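Local coordinates for MoaF-like domain-containing protein (Burkholderia vietnamiensis, PDB 5HAL) that is of unknown function, possibly a beta-lactamase, but has the MoaF-like eight-stranded barrel of the calycin clan, which probably encloses a small-molecule pocket, at residues K21-L33 / L103-V115. Numbering follows the deposited sequence. Where two conformers were deposited one is given.
Sequences KTFEVRYDGLTAL and LDFHRLDGSLRAV
The Tyr27 ring turns its edge to the Asp109-Gly110 peptide, where Tyr27 CD1 lies 3.4 Å from Gly110 N; Leu108 crosses the tyrosine at about a right angle, and Leu108 CD1 rests on Tyr27 CB. The Arg113 guanidinium receives Glu24 OE1 at its edge in a long salt bridge (NE to OE1 3.7 Å), the two planes 84° apart. Arg26 NH2 donates a salt-bridging hydrogen bond to the same OE1 (3.0 Å) from above the carboxylate plane; Thr31 CG2 sits over one face of the Arg26 guanidinium. With CG anti to the backbone N (chi1 -178°) and an extended chain, Glu24 carries its carboxylate out between the two arginines, whose positive charges it probably offsets. Behind these polar groups the backbones pair antiparallel: Glu24 and Arg113 exchange two hydrogen bonds, as do Arg26 and Ser111, and Val115 N adds a nearly straight one to Thr22 O (172°). A water links Glu24 O to Ser111 OG. On the other sheet face Phe23 CE1 packs on Ala114 CB (4.1 Å). Strands 22-27 and 105-114, first and last in the chain, thus close the barrel; strand 30-36 flanks the former, and strand 93-99 flanks the latter and supplies Ser94 OG, hydrogen-bonded to Tyr27 OH; Phe89, just beyond strand 82-88, meets the Phe23 ring edge-to-face.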
loop_
_atom_site.group_PDB
_atom_site.type_symbol
_atom_site.label_atom_id
_atom_site.label_comp_id
_atom_site.label_asym_id
_atom_site.label_seq_id
_atom_site.Cartn_x
_atom_site.Cartn_y
_atom_site.Cartn_z
ATOM N N LYS A 21 7.567 -9.136 -3.889
ATOM C CA LYS A 21 6.751 -8.866 -5.063
ATOM C C LYS A 21 6.346 -7.401 -5.090
ATOM O O LYS A 21 6.329 -6.725 -4.060
ATOM C CB LYS A 21 5.484 -9.747 -5.075
ATOM C CG LYS A 21 5.798 -11.248 -5.212
ATOM C CD LYS A 21 4.577 -12.080 -4.844
ATOM C CE LYS A 21 4.939 -13.550 -4.724
ATOM N NZ LYS A 21 3.834 -14.305 -4.077
ATOM N N THR A 22 5.989 -6.921 -6.281
ATOM C CA THR A 22 5.575 -5.539 -6.492
ATOM C C THR A 22 4.188 -5.511 -7.119
ATOM O O THR A 22 3.867 -6.337 -7.976
ATOM C CB THR A 22 6.590 -4.791 -7.370
ATOM O OG1 THR A 22 7.849 -4.750 -6.693
ATOM C CG2 THR A 22 6.133 -3.350 -7.657
ATOM N N PHE A 23 3.365 -4.562 -6.676
ATOM C CA PHE A 23 1.982 -4.437 -7.114
ATOM C C PHE A 23 1.709 -3.004 -7.530
ATOM O O PHE A 23 2.186 -2.063 -6.891
ATOM C CB PHE A 23 1.016 -4.889 -5.989
ATOM C CG PHE A 23 1.289 -6.282 -5.542
ATOM C CD1 PHE A 23 0.654 -7.352 -6.161
ATOM C CD2 PHE A 23 2.278 -6.536 -4.591
ATOM C CE1 PHE A 23 0.953 -8.656 -5.800
ATOM C CE2 PHE A 23 2.587 -7.835 -4.222
ATOM C CZ PHE A 23 1.921 -8.902 -4.826
ATOM N N GLU A 24 0.953 -2.838 -8.609
ATOM C CA GLU A 24 0.461 -1.526 -8.998
ATOM C C GLU A 24 -0.959 -1.330 -8.479
ATOM O O GLU A 24 -1.839 -2.164 -8.724
ATOM C CB GLU A 24 0.489 -1.353 -10.512
ATOM C CG GLU A 24 0.017 0.018 -10.935
ATOM C CD GLU A 24 0.148 0.236 -12.431
ATOM O OE1 GLU A 24 -0.672 -0.327 -13.189
ATOM O OE2 GLU A 24 1.082 0.960 -12.841
ATOM N N VAL A 25 -1.182 -0.226 -7.770
ATOM C CA VAL A 25 -2.506 0.142 -7.289
ATOM C C VAL A 25 -2.958 1.377 -8.054
ATOM O O VAL A 25 -2.191 2.334 -8.207
ATOM C CB VAL A 25 -2.517 0.372 -5.764
ATOM C CG1 VAL A 25 -2.454 -0.971 -5.036
ATOM C CG2 VAL A 25 -1.347 1.272 -5.308
ATOM N N ARG A 26 -4.192 1.349 -8.552
ATOM C CA ARG A 26 -4.746 2.451 -9.332
ATOM C C ARG A 26 -6.048 2.912 -8.690
ATOM O O ARG A 26 -6.983 2.122 -8.535
ATOM C CB ARG A 26 -4.983 2.041 -10.791
ATOM C CG ARG A 26 -3.797 1.346 -11.464
ATOM C CD ARG A 26 -4.000 1.214 -12.981
ATOM N NE ARG A 26 -3.852 2.513 -13.638
ATOM C CZ ARG A 26 -2.810 2.870 -14.386
ATOM N NH1 ARG A 26 -2.765 4.086 -14.914
ATOM N NH2 ARG A 26 -1.819 2.013 -14.614
ATOM N N TYR A 27 -6.105 4.189 -8.324
ATOM C CA TYR A 27 -7.285 4.799 -7.736
ATOM C C TYR A 27 -7.626 6.050 -8.532
ATOM O O TYR A 27 -6.843 6.515 -9.364
ATOM C CB TYR A 27 -7.067 5.169 -6.262
ATOM C CG TYR A 27 -6.281 4.176 -5.431
ATOM C CD1 TYR A 27 -6.912 3.119 -4.781
ATOM C CD2 TYR A 27 -4.913 4.313 -5.267
ATOM C CE1 TYR A 27 -6.189 2.222 -4.002
ATOM C CE2 TYR A 27 -4.191 3.422 -4.498
ATOM C CZ TYR A 27 -4.836 2.378 -3.869
ATOM O OH TYR A 27 -4.110 1.492 -3.114
ATOM N N ASP A 28 -8.801 6.607 -8.279
ATOM C CA ASP A 28 -9.117 7.890 -8.883
ATOM C C ASP A 28 -8.074 8.925 -8.467
ATOM O O ASP A 28 -7.918 9.228 -7.279
ATOM C CB ASP A 28 -10.519 8.330 -8.478
ATOM C CG ASP A 28 -10.972 9.559 -9.222
ATOM O OD1 ASP A 28 -10.535 9.756 -10.376
ATOM O OD2 ASP A 28 -11.762 10.335 -8.653
ATOM N N GLY A 29 -7.323 9.428 -9.442
ATOM C CA GLY A 29 -6.341 10.463 -9.196
ATOM C C GLY A 29 -5.030 10.006 -8.599
ATOM O O GLY A 29 -4.230 10.855 -8.189
ATOM N N LEU A 30 -4.768 8.702 -8.543
ATOM C CA LEU A 30 -3.544 8.221 -7.917
ATOM C C LEU A 30 -3.200 6.837 -8.450
ATOM O O LEU A 30 -4.037 5.930 -8.421
ATOM C CB LEU A 30 -3.693 8.186 -6.386
ATOM C CG LEU A 30 -2.570 7.509 -5.600
ATOM C CD1 LEU A 30 -1.260 8.156 -5.923
ATOM C CD2 LEU A 30 -2.844 7.573 -4.099
ATOM N N THR A 31 -1.973 6.687 -8.944
ATOM C CA THR A 31 -1.402 5.392 -9.287
ATOM C C THR A 31 -0.080 5.250 -8.555
ATOM O O THR A 31 0.717 6.192 -8.513
ATOM C CB THR A 31 -1.177 5.237 -10.791
ATOM O OG1 THR A 31 -2.427 5.350 -11.473
ATOM C CG2 THR A 31 -0.552 3.877 -11.110
ATOM N N ALA A 32 0.146 4.080 -7.965
ATOM C CA ALA A 32 1.372 3.858 -7.218
ATOM C C ALA A 32 1.814 2.412 -7.373
ATOM O O ALA A 32 1.025 1.524 -7.709
ATOM C CB ALA A 32 1.201 4.198 -5.734
ATOM N N LEU A 33 3.099 2.196 -7.129
ATOM C CA LEU A 33 3.680 0.869 -7.022
ATOM C C LEU A 33 3.968 0.611 -5.549
ATOM O O LEU A 33 4.514 1.486 -4.870
ATOM C CB LEU A 33 4.964 0.765 -7.858
ATOM C CG LEU A 33 4.860 0.928 -9.373
ATOM C CD1 LEU A 33 6.252 1.069 -10.022
ATOM C CD2 LEU A 33 4.167 -0.282 -9.961
ATOM N N LEU A 103 -3.885 16.060 8.589
ATOM C CA LEU A 103 -5.084 15.426 9.153
ATOM C C LEU A 103 -6.259 15.425 8.179
ATOM O O LEU A 103 -7.381 15.042 8.583
ATOM C CB LEU A 103 -5.524 16.060 10.482
ATOM C CG LEU A 103 -4.602 15.814 11.684
ATOM C CD1 LEU A 103 -5.071 16.610 12.870
ATOM C CD2 LEU A 103 -4.620 14.348 12.021
ATOM N N ASP A 104 -6.066 15.835 6.923
ATOM C CA ASP A 104 -7.035 15.498 5.885
ATOM C C ASP A 104 -7.147 13.981 5.764
ATOM O O ASP A 104 -6.142 13.272 5.710
ATOM C CB ASP A 104 -6.625 16.098 4.540
ATOM C CG ASP A 104 -6.576 17.612 4.571
ATOM O OD1 ASP A 104 -7.569 18.244 4.971
ATOM O OD2 ASP A 104 -5.526 18.173 4.218
ATOM N N PHE A 105 -8.375 13.490 5.709
ATOM C CA PHE A 105 -8.669 12.065 5.693
ATOM C C PHE A 105 -9.188 11.724 4.310
ATOM O O PHE A 105 -10.167 12.319 3.851
ATOM C CB PHE A 105 -9.699 11.721 6.773
ATOM C CG PHE A 105 -9.882 10.243 7.012
ATOM C CD1 PHE A 105 -8.794 9.378 7.003
ATOM C CD2 PHE A 105 -11.152 9.727 7.283
ATOM C CE1 PHE A 105 -8.958 8.017 7.249
ATOM C CE2 PHE A 105 -11.333 8.373 7.537
ATOM C CZ PHE A 105 -10.241 7.514 7.520
ATOM N N HIS A 106 -8.535 10.773 3.648
ATOM C CA HIS A 106 -8.846 10.424 2.271
ATOM C C HIS A 106 -9.168 8.942 2.167
ATOM O O HIS A 106 -8.416 8.101 2.669
ATOM C CB HIS A 106 -7.676 10.766 1.341
ATOM C CG HIS A 106 -7.372 12.228 1.284
ATOM N ND1 HIS A 106 -6.175 12.755 1.713
ATOM C CD2 HIS A 106 -8.128 13.279 0.885
ATOM C CE1 HIS A 106 -6.199 14.068 1.560
ATOM N NE2 HIS A 106 -7.376 14.411 1.067
ATOM N N ARG A 107 -10.280 8.633 1.518
ATOM C CA ARG A 107 -10.673 7.264 1.233
ATOM C C ARG A 107 -10.615 7.059 -0.266
ATOM O O ARG A 107 -11.149 7.872 -1.026
ATOM C CB ARG A 107 -12.087 6.977 1.740
ATOM C CG ARG A 107 -12.290 7.285 3.197
ATOM C CD ARG A 107 -13.682 7.801 3.364
ATOM N NE ARG A 107 -14.296 7.392 4.610
ATOM C CZ ARG A 107 -14.523 8.213 5.624
ATOM N NH1 ARG A 107 -14.171 9.490 5.533
ATOM N NH2 ARG A 107 -15.115 7.755 6.717
ATOM N N LEU A 108 -9.955 5.988 -0.687
ATOM C CA LEU A 108 -9.870 5.643 -2.096
ATOM C C LEU A 108 -10.039 4.142 -2.223
ATOM O O LEU A 108 -9.692 3.388 -1.313
ATOM C CB LEU A 108 -8.525 6.058 -2.715
ATOM C CG LEU A 108 -8.175 7.535 -2.884
ATOM C CD1 LEU A 108 -6.732 7.664 -3.351
ATOM C CD2 LEU A 108 -9.128 8.198 -3.879
ATOM N N ASP A 109 -10.578 3.704 -3.347
ATOM C CA ASP A 109 -10.556 2.281 -3.621
ATOM C C ASP A 109 -10.305 2.075 -5.106
ATOM O O ASP A 109 -10.777 2.855 -5.936
ATOM C CB ASP A 109 -11.846 1.611 -3.151
ATOM C CG ASP A 109 -12.911 1.674 -4.167
ATOM O OD1 ASP A 109 -13.460 2.776 -4.359
ATOM O OD2 ASP A 109 -13.196 0.623 -4.779
ATOM N N GLY A 110 -9.522 1.059 -5.434
ATOM C CA GLY A 110 -9.206 0.805 -6.817
ATOM C C GLY A 110 -8.720 -0.598 -7.055
ATOM O O GLY A 110 -9.026 -1.520 -6.298
ATOM N N SER A 111 -7.968 -0.749 -8.138
ATOM C CA SER A 111 -7.462 -2.033 -8.572
ATOM C C SER A 111 -6.084 -2.292 -7.977
ATOM O O SER A 111 -5.376 -1.375 -7.556
ATOM C CB SER A 111 -7.380 -2.084 -10.094
ATOM O OG SER A 111 -6.512 -1.067 -10.553
ATOM N N LEU A 112 -5.716 -3.570 -7.962
ATOM C CA LEU A 112 -4.413 -4.017 -7.491
ATOM C C LEU A 112 -3.966 -5.157 -8.391
ATOM O O LEU A 112 -4.707 -6.122 -8.583
ATOM C CB LEU A 112 -4.469 -4.475 -6.027
ATOM C CG LEU A 112 -3.194 -5.072 -5.415
ATOM C CD1 LEU A 112 -3.121 -4.783 -3.918
ATOM C CD2 LEU A 112 -3.092 -6.570 -5.665
ATOM N N ARG A 113 -2.763 -5.044 -8.959
ATOM C CA ARG A 113 -2.293 -6.117 -9.830
ATOM C C ARG A 113 -0.780 -6.284 -9.719
ATOM O O ARG A 113 -0.037 -5.316 -9.534
ATOM C CB ARG A 113 -2.691 -5.883 -11.292
ATOM C CG ARG A 113 -1.968 -4.742 -11.948
ATOM C CD ARG A 113 -2.001 -4.840 -13.471
ATOM N NE ARG A 113 -1.021 -3.929 -14.058
ATOM C CZ ARG A 113 0.156 -4.305 -14.552
ATOM N NH1 ARG A 113 0.503 -5.588 -14.565
ATOM N NH2 ARG A 113 0.982 -3.394 -15.049
ATOM N N ALA A 114 -0.343 -7.537 -9.839
ATOM C CA ALA A 114 1.076 -7.876 -9.795
ATOM C C ALA A 114 1.823 -7.285 -10.984
ATOM O O ALA A 114 1.353 -7.347 -12.120
ATOM C CB ALA A 114 1.251 -9.396 -9.785
ATOM N N VAL A 115 2.994 -6.711 -10.712
ATOM C CA VAL A 115 3.870 -6.139 -11.742
ATOM C C VAL A 115 4.931 -7.152 -12.168
ATOM O O VAL A 115 5.447 -7.883 -11.325
ATOM C CB VAL A 115 4.557 -4.847 -11.238
ATOM C CG1 VAL A 115 5.520 -4.294 -12.291
ATOM C CG2 VAL A 115 3.528 -3.814 -10.854
ATOM O OXT VAL A 115 5.312 -7.261 -13.338
HETATM O O HOH W 1 -3.878 -2.003 -10.489
HETATM O O HOH W 2 -2.589 -1.741 -12.714
HETATM O O HOH W 3 -10.486 5.690 -6.055
#